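Local coordinates for biotin protein ligase-like protein of unknown function (Silicibacter sp., PDB 3BFM) that is of unknown function but resembles biotin protein ligases, whose family attaches biotin or lipoate to carrier proteins, at residues Glu15-Gly18 and Asp22-Asp25; Gly38-Glu43 and Arg158-Trp163; Val73-Ala78 and Leu127-Trp132; Gly95-Asn100 and Gly105-Ala110; Leu53-Glu58 and Met65-Val70. All coordinates share one frame; numbering follows the deposited sequence. Where two conformers were deposited one is given.

Contact 1 of 5, residues Glu15-Gly18 and Asp22-Asp25; sequences EAAG and DPFD. With CA (calcium ion), chain B.
Ala17 meets the flank of Pro23 in the turn that opens a beta-alpha-beta unit, where strand 13-16 gives way to helix 23-32 beside a calcium site. Their meeting is small and wholly apolar: the methyl CB of Ala17 points at the proline ring and stops 4.3 Å from Pro23 CD. Asp22 CA is slightly farther, 4.5 Å from Ala17 CB, so one methyl group covers the junction where the chain enters the helix. Only about 80 Å² is buried in all.

The polar half of the arrangement is built round the metal. Asp22 occupies the N-cap position, yet its carboxylate makes no capping bond. Its CB leaves the backbone away from the 15-18 segment, and with CG anti to the carbonyl carbon (chi1 -58°) OD1 comes 2.4 Å from the calcium ion. The other segment reaches the ion through water 1, which sits 2.4 Å from the calcium and donates a hydrogen bond of 2.6 Å to Gly18 O. Direct coordination on one side and a water bridge on the other thus tie both ends of the turn to the same ion. Gln21, through its backbone oxygen, and Glu43 complete the protein ligands.

Strand 39-44 lies alongside: Ala17 and Glu15 pair with it by backbone hydrogen bonds, and Glu43 packs on both Ala17 and Pro23. The next residue of the helix, Phe24, rests on Arg108 and Ala110 of strand 102-111.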
# COMPACT_ATOMS: atom_id res chain seq x y z
N GLU A 15 -12.43 0.60 -6.26
CA GLU A 15 -13.71 1.25 -6.25
C GLU A 15 -14.24 1.28 -7.69
O GLU A 15 -13.61 1.87 -8.59
CB GLU A 15 -13.57 2.65 -5.72
CG GLU A 15 -14.91 3.38 -5.70
CD GLU A 15 -14.91 4.65 -4.88
OE1 GLU A 15 -14.11 4.76 -3.91
OE2 GLU A 15 -15.73 5.53 -5.21
N ALA A 16 -15.36 0.62 -7.94
CA ALA A 16 -15.98 0.68 -9.25
C ALA A 16 -16.67 2.03 -9.43
O ALA A 16 -17.40 2.52 -8.53
CB ALA A 16 -16.99 -0.47 -9.44
N ALA A 17 -16.49 2.62 -10.61
CA ALA A 17 -17.15 3.90 -10.96
C ALA A 17 -18.66 3.70 -11.10
O ALA A 17 -19.13 2.71 -11.68
CB ALA A 17 -16.57 4.44 -12.28
N GLY A 18 -19.39 4.63 -10.50
CA GLY A 18 -20.85 4.67 -10.57
C GLY A 18 -21.38 5.57 -11.65
O GLY A 18 -20.62 6.12 -12.45
N ASP A 22 -16.39 8.61 -14.20
CA ASP A 22 -15.39 7.84 -14.94
C ASP A 22 -14.13 7.79 -14.08
O ASP A 22 -13.88 8.70 -13.29
CB ASP A 22 -15.07 8.44 -16.31
CG ASP A 22 -16.30 8.56 -17.22
OD1 ASP A 22 -17.19 7.69 -17.20
OD2 ASP A 22 -16.36 9.56 -17.95
N PRO A 23 -13.35 6.70 -14.19
CA PRO A 23 -12.22 6.50 -13.27
C PRO A 23 -11.19 7.63 -13.13
O PRO A 23 -10.89 8.04 -12.00
CB PRO A 23 -11.59 5.21 -13.80
CG PRO A 23 -12.74 4.45 -14.35
CD PRO A 23 -13.54 5.53 -15.06
N PHE A 24 -10.67 8.16 -14.24
CA PHE A 24 -9.59 9.14 -14.16
C PHE A 24 -10.15 10.41 -13.50
O PHE A 24 -9.56 10.90 -12.53
CB PHE A 24 -9.02 9.42 -15.55
CG PHE A 24 -7.85 10.39 -15.56
CD1 PHE A 24 -6.64 10.01 -14.99
CD2 PHE A 24 -7.96 11.63 -16.14
CE1 PHE A 24 -5.54 10.84 -15.03
CE2 PHE A 24 -6.86 12.50 -16.15
CZ PHE A 24 -5.68 12.11 -15.58
N ASP A 25 -11.28 10.90 -14.00
CA ASP A 25 -11.94 12.08 -13.40
C ASP A 25 -12.26 11.88 -11.93
O ASP A 25 -11.93 12.74 -11.09
CB ASP A 25 -13.22 12.41 -14.15
CG ASP A 25 -13.90 13.67 -13.62
OD1 ASP A 25 -13.54 14.76 -14.10
OD2 ASP A 25 -14.78 13.57 -12.72
CA CA B . -18.68 6.04 -16.41
O HOH W 1 -20.48 5.46 -15.00
O HOH W 2 -20.21 7.92 -16.77
O HOH W 3 -19.16 5.58 -18.69

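Contact 2 of 5, residues Gly38-Glu43 and Arg158-Trp163; sequences GLVVYE and RLLESW. With CA (calcium ion), chain B.
Leu160 brings the whole apolar contact from the helix, offering one methyl to each of two residues on strand 39-44. Its CD2 lies 3.7 Å from Tyr42 CB and just as near CG, so it touches the root of the tyrosine and the adjoining part of the ring obliquely. The two side chains cross at about a right angle. The other branch, CD1, approaches Val40 CG1 at 4.4 Å, a looser touch. CB of Tyr42 points at the helix, and with CG between the backbone N and the carbonyl carbon (chi1 65°) the ring stands across the leucine. Ile6 also packs on both Tyr42 and Leu160.

Charge pairing stays within the helix. Arg158 grips Glu161 side-on with two nitrogens: NE is 2.7 Å from OE1 and NH2 is 2.9 Å from OE2, both bonds nearly straight. The carboxylate lies at the guanidinium edge, in its plane, but is itself met from above its own plane. Glu161 OE2 also accepts a hydrogen bond from Thr7 N.

Metal binding uses the opposite face of the strand. Glu43, its CG anti to the backbone N (chi1 -173°) and its chain extended beyond, clasps the calcium ion with both carboxylate oxygens, OE1 at 2.5 Å and OE2 at 2.4 Å. Three waters, Asp22 and Gln21 supply the remaining ligands.

Alternating side chains, with Val40 and Tyr42 turned to helix 156-175 and Val41 and Glu43 turned from it, are characteristic of a sheet strand covered by helices on both faces, here in the biotin/lipoate ligase-like part of the protein.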
# COMPACT_ATOMS: atom_id res chain seq x y z
N GLY A 38 -3.42 4.73 -3.01
CA GLY A 38 -3.77 3.34 -2.97
C GLY A 38 -5.14 3.05 -3.52
O GLY A 38 -5.42 1.90 -3.82
N LEU A 39 -5.96 4.08 -3.67
CA LEU A 39 -7.23 3.93 -4.39
C LEU A 39 -7.01 3.61 -5.85
O LEU A 39 -6.23 4.31 -6.54
CB LEU A 39 -8.04 5.19 -4.30
CG LEU A 39 -9.40 5.22 -4.98
CD1 LEU A 39 -10.38 4.26 -4.28
CD2 LEU A 39 -9.96 6.66 -5.00
N VAL A 40 -7.74 2.60 -6.31
CA VAL A 40 -7.83 2.20 -7.70
C VAL A 40 -9.29 2.29 -8.10
O VAL A 40 -10.10 1.47 -7.72
CB VAL A 40 -7.31 0.76 -7.97
CG1 VAL A 40 -7.44 0.40 -9.46
CG2 VAL A 40 -5.89 0.58 -7.46
N VAL A 41 -9.63 3.31 -8.87
CA VAL A 41 -10.97 3.45 -9.42
C VAL A 41 -11.00 2.78 -10.78
O VAL A 41 -10.09 2.97 -11.57
CB VAL A 41 -11.36 4.92 -9.60
CG1 VAL A 41 -12.85 5.03 -10.05
CG2 VAL A 41 -11.10 5.70 -8.32
N TYR A 42 -12.02 1.98 -11.05
CA TYR A 42 -12.08 1.28 -12.31
C TYR A 42 -13.49 1.24 -12.87
O TYR A 42 -14.49 1.47 -12.17
CB TYR A 42 -11.49 -0.13 -12.16
CG TYR A 42 -12.31 -1.03 -11.24
CD1 TYR A 42 -13.34 -1.78 -11.73
CD2 TYR A 42 -12.01 -1.12 -9.88
CE1 TYR A 42 -14.08 -2.59 -10.92
CE2 TYR A 42 -12.76 -1.95 -9.04
CZ TYR A 42 -13.77 -2.67 -9.57
OH TYR A 42 -14.55 -3.48 -8.74
N GLU A 43 -13.57 0.97 -14.17
CA GLU A 43 -14.85 0.87 -14.86
C GLU A 43 -14.61 -0.08 -16.01
O GLU A 43 -13.78 0.21 -16.88
CB GLU A 43 -15.30 2.25 -15.36
CG GLU A 43 -16.67 2.26 -15.94
CD GLU A 43 -17.31 3.63 -16.05
OE1 GLU A 43 -16.63 4.70 -16.06
OE2 GLU A 43 -18.54 3.67 -16.22
N ARG A 158 -8.64 -9.68 -14.86
CA ARG A 158 -7.30 -10.20 -14.54
C ARG A 158 -6.21 -9.23 -14.96
O ARG A 158 -5.21 -9.08 -14.28
CB ARG A 158 -7.06 -11.55 -15.20
CG ARG A 158 -8.08 -12.65 -14.81
CD ARG A 158 -8.00 -13.08 -13.36
NE ARG A 158 -8.71 -12.21 -12.43
CZ ARG A 158 -10.03 -12.21 -12.24
NH1 ARG A 158 -10.83 -12.98 -12.97
NH2 ARG A 158 -10.56 -11.38 -11.35
N LEU A 159 -6.40 -8.60 -16.11
CA LEU A 159 -5.47 -7.55 -16.60
C LEU A 159 -5.39 -6.32 -15.66
O LEU A 159 -4.31 -5.81 -15.35
CB LEU A 159 -5.83 -7.15 -18.02
CG LEU A 159 -4.90 -6.12 -18.67
CD1 LEU A 159 -3.43 -6.56 -18.77
CD2 LEU A 159 -5.39 -5.70 -20.08
N LEU A 160 -6.55 -5.86 -15.21
CA LEU A 160 -6.62 -4.82 -14.19
C LEU A 160 -5.87 -5.17 -12.92
O LEU A 160 -5.09 -4.36 -12.42
CB LEU A 160 -8.08 -4.50 -13.90
CG LEU A 160 -8.38 -3.50 -12.80
CD1 LEU A 160 -7.72 -2.13 -13.07
CD2 LEU A 160 -9.91 -3.38 -12.68
N GLU A 161 -6.13 -6.36 -12.37
CA GLU A 161 -5.44 -6.83 -11.18
C GLU A 161 -3.95 -6.86 -11.40
O GLU A 161 -3.18 -6.45 -10.53
CB GLU A 161 -5.89 -8.26 -10.85
CG GLU A 161 -7.29 -8.33 -10.35
CD GLU A 161 -7.81 -9.77 -10.21
OE1 GLU A 161 -7.19 -10.70 -10.78
OE2 GLU A 161 -8.83 -9.94 -9.50
N SER A 162 -3.56 -7.34 -12.57
CA SER A 162 -2.14 -7.49 -12.90
C SER A 162 -1.46 -6.13 -13.07
O SER A 162 -0.32 -5.95 -12.66
CB SER A 162 -2.00 -8.34 -14.14
OG SER A 162 -0.65 -8.71 -14.30
N TRP A 163 -2.17 -5.18 -13.67
CA TRP A 163 -1.61 -3.84 -13.85
C TRP A 163 -1.31 -3.27 -12.44
O TRP A 163 -0.19 -2.82 -12.13
CB TRP A 163 -2.54 -2.95 -14.62
CG TRP A 163 -2.01 -1.55 -14.83
CD1 TRP A 163 -0.81 -1.21 -15.42
CD2 TRP A 163 -2.67 -0.33 -14.52
NE1 TRP A 163 -0.69 0.15 -15.47
CE2 TRP A 163 -1.81 0.72 -14.92
CE3 TRP A 163 -3.88 -0.02 -13.91
CZ2 TRP A 163 -2.13 2.07 -14.72
CZ3 TRP A 163 -4.21 1.33 -13.70
CH2 TRP A 163 -3.35 2.35 -14.12
CA CA B . -18.68 6.04 -16.41
O HOH W 1 -20.48 5.46 -15.00
O HOH W 2 -20.21 7.92 -16.77
O HOH W 3 -19.16 5.58 -18.69

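Contact 3 of 5, residues Val73-Ala78 and Leu127-Trp132; sequences VGFQNA and LDLPLW
Phe75 carries the helix side of this contact alone, reaching from helix 67-82 to two leucines of strand 123-130. All the contacts between the segments are apolar. Along one side of the ring, CD1 lies 4.0 Å from Leu127 CD2, while CZ at the far end approaches Leu129 CD1 at 3.9 Å; CE1, between them, is close to a methyl of each leucine. Both meet the ring obliquely. CB of Phe75 is directed at the strand, and CG anti to the backbone N (chi1 -179°) carries the CD1-CE1-CZ side of the ring to the leucines. A serine at this position would probably open a gap over the strand, leaving the methyl groups of Leu127 and Leu129 without their aromatic partner.

Polar bonding lies on the helix, turned from the sheet. Asn77 ND2 donates to Gln76 OE1 at 2.8 Å, bent at the hydrogen to 141°, and the asparagine's OD1 accepts a bond from Trp170 NE1 of helix 156-175.

The surrounding apolar shell includes Leu97, which touches both Phe75 and Leu127, and Leu159, which touches Leu129. Leucines at alternate positions of the strand, sharing one aromatic ring from the covering helix, form part of the core between helix 67-82 and the mixed, largely antiparallel sheet of the biotin/lipoate ligase-like fold.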
# COMPACT_ATOMS: atom_id res chain seq x y z
N VAL A 73 5.52 0.75 -17.73
CA VAL A 73 6.26 -0.50 -17.55
C VAL A 73 5.38 -1.52 -16.84
O VAL A 73 5.33 -2.72 -17.20
CB VAL A 73 7.56 -0.29 -16.74
CG1 VAL A 73 8.26 -1.62 -16.49
CG2 VAL A 73 8.51 0.68 -17.44
N GLY A 74 4.68 -1.04 -15.81
CA GLY A 74 3.69 -1.89 -15.13
C GLY A 74 2.70 -2.55 -16.09
O GLY A 74 2.41 -3.76 -16.00
N PHE A 75 2.15 -1.75 -17.00
CA PHE A 75 1.22 -2.25 -18.01
C PHE A 75 1.83 -3.24 -18.99
O PHE A 75 1.23 -4.27 -19.30
CB PHE A 75 0.60 -1.10 -18.80
CG PHE A 75 -0.37 -1.57 -19.83
CD1 PHE A 75 -1.65 -1.95 -19.45
CD2 PHE A 75 -0.00 -1.71 -21.16
CE1 PHE A 75 -2.56 -2.40 -20.38
CE2 PHE A 75 -0.92 -2.18 -22.09
CZ PHE A 75 -2.19 -2.54 -21.68
N GLN A 76 3.00 -2.90 -19.55
CA GLN A 76 3.68 -3.84 -20.43
C GLN A 76 3.93 -5.19 -19.73
O GLN A 76 3.70 -6.24 -20.33
CB GLN A 76 4.98 -3.24 -20.96
CG GLN A 76 5.69 -4.14 -22.01
CD GLN A 76 6.49 -5.29 -21.41
OE1 GLN A 76 6.92 -5.27 -20.26
NE2 GLN A 76 6.70 -6.32 -22.22
N ASN A 77 4.36 -5.16 -18.46
CA ASN A 77 4.63 -6.39 -17.72
C ASN A 77 3.34 -7.16 -17.46
O ASN A 77 3.32 -8.39 -17.53
CB ASN A 77 5.23 -6.09 -16.33
CG ASN A 77 6.65 -5.53 -16.35
OD1 ASN A 77 7.22 -5.36 -15.28
ND2 ASN A 77 7.20 -5.21 -17.50
N ALA A 78 2.28 -6.43 -17.13
CA ALA A 78 0.97 -6.98 -16.83
C ALA A 78 0.41 -7.66 -18.07
O ALA A 78 0.03 -8.81 -18.02
CB ALA A 78 0.02 -5.88 -16.31
N LEU A 127 -5.49 4.65 -16.90
CA LEU A 127 -5.38 3.77 -18.04
C LEU A 127 -6.72 3.79 -18.79
O LEU A 127 -7.79 3.71 -18.16
CB LEU A 127 -5.06 2.34 -17.53
CG LEU A 127 -5.08 1.24 -18.58
CD1 LEU A 127 -3.99 1.51 -19.65
CD2 LEU A 127 -4.94 -0.19 -17.97
N ASP A 128 -6.66 3.98 -20.11
CA ASP A 128 -7.83 3.76 -20.97
C ASP A 128 -7.40 2.74 -22.05
O ASP A 128 -6.44 2.96 -22.76
CB ASP A 128 -8.28 5.06 -21.61
CG ASP A 128 -9.02 5.99 -20.63
OD1 ASP A 128 -8.40 6.53 -19.69
OD2 ASP A 128 -10.23 6.21 -20.85
N LEU A 129 -8.11 1.62 -22.12
CA LEU A 129 -7.73 0.59 -23.05
C LEU A 129 -8.96 0.07 -23.78
O LEU A 129 -9.88 -0.49 -23.14
CB LEU A 129 -7.01 -0.56 -22.31
CG LEU A 129 -6.45 -1.74 -23.10
CD1 LEU A 129 -5.19 -1.29 -23.88
CD2 LEU A 129 -6.08 -2.98 -22.22
N PRO A 130 -8.99 0.27 -25.10
CA PRO A 130 -10.05 -0.35 -25.88
C PRO A 130 -9.90 -1.84 -26.01
O PRO A 130 -8.83 -2.32 -26.27
CB PRO A 130 -9.92 0.33 -27.23
CG PRO A 130 -8.49 0.71 -27.34
CD PRO A 130 -8.05 1.03 -25.95
N LEU A 131 -11.00 -2.56 -25.82
CA LEU A 131 -10.99 -4.02 -25.87
C LEU A 131 -11.53 -4.50 -27.21
O LEU A 131 -10.94 -5.36 -27.82
CB LEU A 131 -11.81 -4.58 -24.73
CG LEU A 131 -11.30 -4.22 -23.33
CD1 LEU A 131 -12.30 -4.80 -22.28
CD2 LEU A 131 -9.90 -4.72 -23.06
N TRP A 132 -12.65 -3.94 -27.64
CA TRP A 132 -13.15 -4.10 -29.01
C TRP A 132 -13.23 -2.72 -29.66
O TRP A 132 -13.38 -1.72 -28.96
CB TRP A 132 -14.56 -4.66 -28.99
CG TRP A 132 -14.62 -6.04 -28.44
CD1 TRP A 132 -15.25 -6.43 -27.31
CD2 TRP A 132 -14.08 -7.23 -29.03
NE1 TRP A 132 -15.12 -7.77 -27.15
CE2 TRP A 132 -14.41 -8.28 -28.19
CE3 TRP A 132 -13.36 -7.51 -30.19
CZ2 TRP A 132 -14.01 -9.61 -28.44
CZ3 TRP A 132 -12.96 -8.81 -30.45
CH2 TRP A 132 -13.29 -9.85 -29.58

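Contact 4 of 5, residues Gly95-Asn100 and Gly105-Ala110; sequences GALRIN and GRLRIA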
# COMPACT_ATOMS: atom_id res chain seq x y z
N GLY A 95 2.54 8.92 -23.15
CA GLY A 95 1.59 8.05 -22.48
C GLY A 95 0.75 7.16 -23.39
O GLY A 95 0.08 6.25 -22.88
N ALA A 96 0.74 7.42 -24.69
CA ALA A 96 0.02 6.55 -25.60
C ALA A 96 0.55 5.13 -25.58
O ALA A 96 1.75 4.87 -25.33
CB ALA A 96 0.04 7.11 -27.03
N LEU A 97 -0.35 4.17 -25.78
CA LEU A 97 0.07 2.78 -25.79
C LEU A 97 0.04 2.27 -27.22
O LEU A 97 -0.80 2.69 -27.99
CB LEU A 97 -0.87 1.91 -24.89
CG LEU A 97 -0.82 2.22 -23.40
CD1 LEU A 97 -1.96 1.50 -22.56
CD2 LEU A 97 0.54 1.84 -22.82
N ARG A 98 0.93 1.34 -27.56
CA ARG A 98 0.89 0.70 -28.85
C ARG A 98 0.93 -0.79 -28.69
O ARG A 98 1.72 -1.31 -27.91
CB ARG A 98 2.05 1.13 -29.75
CG ARG A 98 2.04 2.62 -30.09
CD ARG A 98 2.63 2.90 -31.46
NE ARG A 98 2.26 4.26 -31.83
CZ ARG A 98 1.54 4.63 -32.89
NH1 ARG A 98 1.15 3.77 -33.83
NH2 ARG A 98 1.27 5.92 -33.06
N ILE A 99 0.05 -1.47 -29.41
CA ILE A 99 0.02 -2.93 -29.40
C ILE A 99 0.21 -3.37 -30.83
O ILE A 99 -0.51 -2.91 -31.72
CB ILE A 99 -1.30 -3.46 -28.76
CG1 ILE A 99 -1.32 -3.01 -27.28
CG2 ILE A 99 -1.37 -4.95 -28.86
CD1 ILE A 99 -2.56 -3.45 -26.46
N ASN A 100 1.21 -4.23 -31.04
CA ASN A 100 1.66 -4.62 -32.39
C ASN A 100 1.79 -3.42 -33.32
O ASN A 100 1.40 -3.47 -34.48
CB ASN A 100 0.67 -5.66 -32.96
CG ASN A 100 0.59 -6.93 -32.11
OD1 ASN A 100 1.58 -7.40 -31.55
ND2 ASN A 100 -0.61 -7.49 -32.02
N GLY A 105 -5.09 2.66 -26.92
CA GLY A 105 -5.21 3.17 -25.55
C GLY A 105 -4.12 4.11 -25.12
O GLY A 105 -3.24 4.52 -25.90
N ARG A 106 -4.17 4.49 -23.86
CA ARG A 106 -3.21 5.48 -23.35
C ARG A 106 -3.23 5.49 -21.85
O ARG A 106 -4.23 5.09 -21.21
CB ARG A 106 -3.55 6.87 -23.85
CG ARG A 106 -4.87 7.28 -23.43
CD ARG A 106 -5.21 8.71 -23.74
NE ARG A 106 -6.60 8.95 -23.33
CZ ARG A 106 -7.22 10.13 -23.42
NH1 ARG A 106 -6.59 11.20 -23.90
NH2 ARG A 106 -8.49 10.22 -23.02
N LEU A 107 -2.11 5.92 -21.31
CA LEU A 107 -1.99 6.30 -19.92
C LEU A 107 -2.03 7.82 -19.80
O LEU A 107 -1.37 8.52 -20.56
CB LEU A 107 -0.68 5.80 -19.33
CG LEU A 107 -0.55 4.29 -19.12
CD1 LEU A 107 0.97 3.93 -18.93
CD2 LEU A 107 -1.36 3.81 -17.95
N ARG A 108 -2.78 8.33 -18.82
CA ARG A 108 -2.88 9.76 -18.57
C ARG A 108 -2.35 10.04 -17.19
O ARG A 108 -2.39 9.13 -16.32
CB ARG A 108 -4.35 10.26 -18.68
CG ARG A 108 -4.82 10.32 -20.13
CD ARG A 108 -6.16 10.99 -20.23
NE ARG A 108 -7.20 10.09 -19.74
CZ ARG A 108 -8.45 10.46 -19.52
NH1 ARG A 108 -8.84 11.71 -19.72
NH2 ARG A 108 -9.33 9.56 -19.08
N ILE A 109 -1.93 11.27 -16.98
CA ILE A 109 -1.42 11.68 -15.68
C ILE A 109 -1.92 13.09 -15.32
O ILE A 109 -1.95 13.98 -16.20
CB ILE A 109 0.14 11.58 -15.62
CG1 ILE A 109 0.62 11.97 -14.25
CG2 ILE A 109 0.88 12.45 -16.69
CD1 ILE A 109 1.97 11.34 -13.89
N ALA A 110 -2.28 13.27 -14.04
CA ALA A 110 -2.70 14.56 -13.49
C ALA A 110 -2.07 14.70 -12.14
O ALA A 110 -1.68 13.72 -11.48
CB ALA A 110 -4.24 14.69 -13.36
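Leu97 leans across the neighbouring strand rather than standing clear of it. Its CG is anti to the carbonyl carbon (chi1 -66°), which carries CD1 to 3.9 Å from Arg106 N, over the backbone just after Gly105. The other branch, CD2, only brushes Leu107 CD1, at 4.4 Å; both leucines look to the face covered by helix 67-82, where Phe75 packs on Leu97 and Leu68 on Leu107.

The two segments belong to a beta hairpin, strands 96-99 and 102-111 of the mixed sheet, with their axes 151° apart.

On the face opposite the leucines, Ala96 and Arg106 form an antiparallel non-hydrogen-bonded pair, and Arg106 CB comes 4.0 Å from Ala96 CA. Beyond CB the arginine runs off extended, away from strand 96-99. Its guanidinium lies against Arg108, whose CD sits 3.5 Å above the plane, over the centre; Arg108 has Asp128 as its salt-bridge partner.

Two backbone bonds bracket the central pair: Leu107 N to Gly95 O at 2.7 Å, and Leu97 N to Gly105 O at 2.9 Å. Gly95 fits hard against the partner strand, its CA 3.6 Å from Leu107 O in a CA-H...O contact, where a CB would clash with that same oxygen.

Contact 5 of 5, residues Leu53-Glu58 and Met65-Val70; sequences LVLAPE and MAMLPV
Leu55 CD1 touches the selenium of Met67, a selenomethionine in this crystal, at 3.8 Å. The same methyl also lies 3.9 Å from Met67 CG, so it nestles along the bent side chain instead of meeting only its end. A second, looser touch comes from the Pro57 ring, whose CG is 4.3 Å from Met67 CG. One flexible side chain thus serves both the last residue of the strand and the proline two residues on.

The bend explains the fit. Met67 CG is anti to the carbonyl carbon (chi1 -66°), and the chain folds again at chi2 (-63°), laying SE beside the leucine. CB of Leu55 points at the helix, and with CG likewise anti to the carbonyl carbon CD1 ends against Met67.

This is strand-to-helix packing between strand 48-55 of the mixed sheet and helix 67-82, which the end of the strand meets at Met67.

Farther out, Trp174 of helix 156-175 packs on both Pro57 and Met67. Backbone hydrogen bonding of Leu55 with Leu123 fixes the strand against strand 123-130. From the second subunit, Leu11 packs on Leu55, bringing the other copy of the protein to the edge of this cluster.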
# COMPACT_ATOMS: atom_id res chain seq x y z
N LEU A 53 -5.21 5.19 -10.71
CA LEU A 53 -4.51 5.03 -9.42
C LEU A 53 -4.20 6.38 -8.81
O LEU A 53 -3.64 7.26 -9.50
CB LEU A 53 -3.15 4.39 -9.61
CG LEU A 53 -2.99 3.24 -10.59
CD1 LEU A 53 -1.51 2.87 -10.58
CD2 LEU A 53 -3.86 2.07 -10.16
N VAL A 54 -4.51 6.53 -7.51
CA VAL A 54 -4.13 7.72 -6.73
C VAL A 54 -2.81 7.40 -6.02
O VAL A 54 -2.69 6.36 -5.33
CB VAL A 54 -5.19 8.11 -5.68
CG1 VAL A 54 -4.67 9.25 -4.78
CG2 VAL A 54 -6.55 8.47 -6.39
N LEU A 55 -1.85 8.29 -6.24
CA LEU A 55 -0.50 8.22 -5.69
C LEU A 55 -0.15 9.53 -4.96
O LEU A 55 -0.76 10.59 -5.20
CB LEU A 55 0.49 8.00 -6.83
CG LEU A 55 0.17 6.82 -7.72
CD1 LEU A 55 1.10 6.72 -8.93
CD2 LEU A 55 0.26 5.56 -6.88
N ALA A 56 0.84 9.46 -4.08
CA ALA A 56 1.36 10.64 -3.40
C ALA A 56 2.86 10.54 -3.12
O ALA A 56 3.28 10.46 -1.97
CB ALA A 56 0.58 10.88 -2.11
N PRO A 57 3.70 10.59 -4.17
CA PRO A 57 5.15 10.52 -3.97
C PRO A 57 5.68 11.82 -3.36
O PRO A 57 5.29 12.92 -3.77
CB PRO A 57 5.70 10.28 -5.37
CG PRO A 57 4.68 10.87 -6.28
CD PRO A 57 3.34 10.77 -5.59
N GLU A 58 6.55 11.71 -2.37
CA GLU A 58 6.99 12.90 -1.66
C GLU A 58 8.27 13.42 -2.31
O GLU A 58 9.36 13.33 -1.76
CB GLU A 58 7.15 12.59 -0.18
CG GLU A 58 5.81 12.38 0.48
CD GLU A 58 5.88 11.44 1.66
OE1 GLU A 58 5.83 10.20 1.43
OE2 GLU A 58 5.98 11.94 2.80
N MSE A 65 6.69 12.99 -12.06
CA MSE A 65 6.30 12.62 -13.42
C MSE A 65 6.76 11.20 -13.83
O MSE A 65 6.15 10.63 -14.73
CB MSE A 65 6.85 13.63 -14.42
CG MSE A 65 6.34 15.03 -14.28
SE MSE A 65 4.34 15.12 -14.11
CE MSE A 65 3.87 14.46 -15.75
N ALA A 66 7.82 10.67 -13.20
CA ALA A 66 8.27 9.29 -13.44
C ALA A 66 7.16 8.26 -13.20
O ALA A 66 7.25 7.10 -13.62
CB ALA A 66 9.49 8.98 -12.57
N MSE A 67 6.09 8.67 -12.52
CA MSE A 67 5.00 7.73 -12.30
C MSE A 67 4.35 7.30 -13.63
O MSE A 67 3.81 6.18 -13.74
CB MSE A 67 3.92 8.34 -11.36
CG MSE A 67 4.42 8.57 -9.91
SE MSE A 67 4.91 6.92 -9.03
CE MSE A 67 6.93 7.13 -9.38
N LEU A 68 4.37 8.18 -14.64
CA LEU A 68 3.85 7.79 -15.97
C LEU A 68 4.64 6.63 -16.60
O LEU A 68 4.06 5.54 -16.86
CB LEU A 68 3.74 8.99 -16.91
CG LEU A 68 3.20 8.73 -18.31
CD1 LEU A 68 1.80 8.13 -18.19
CD2 LEU A 68 3.15 10.00 -19.13
N PRO A 69 5.97 6.81 -16.85
CA PRO A 69 6.74 5.65 -17.33
C PRO A 69 6.70 4.41 -16.45
O PRO A 69 6.59 3.28 -16.96
CB PRO A 69 8.16 6.20 -17.48
CG PRO A 69 8.13 7.57 -16.98
CD PRO A 69 6.77 8.05 -16.89
N VAL A 70 6.76 4.61 -15.15
CA VAL A 70 6.61 3.52 -14.20
C VAL A 70 5.33 2.73 -14.44
O VAL A 70 5.39 1.50 -14.50
CB VAL A 70 6.70 4.00 -12.75
CG1 VAL A 70 6.19 2.91 -11.77
CG2 VAL A 70 8.12 4.43 -12.37

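In the fold
All five contacts are built on one seven-stranded mixed sheet inside the ligase-like region. Contact 1 comes first in the chain and adjoins contact 2, their centres 11 Å apart; strands 13-16 and 39-44 are neighbours there, and the two share the calcium ion and its waters. Contacts 3, 4 and 5 all fall within the long loop that contact 2 closes, contact 4 being nested again inside contact 3, their centres 8 Å apart. Helix 67-82 serves contacts 5 and 3 in turn, centres 16 Å apart. In contacts 2, 3 and 5 helices 67-82 and 156-175 cover one face of the sheet; helix 23-32 and the metal site lie on the other.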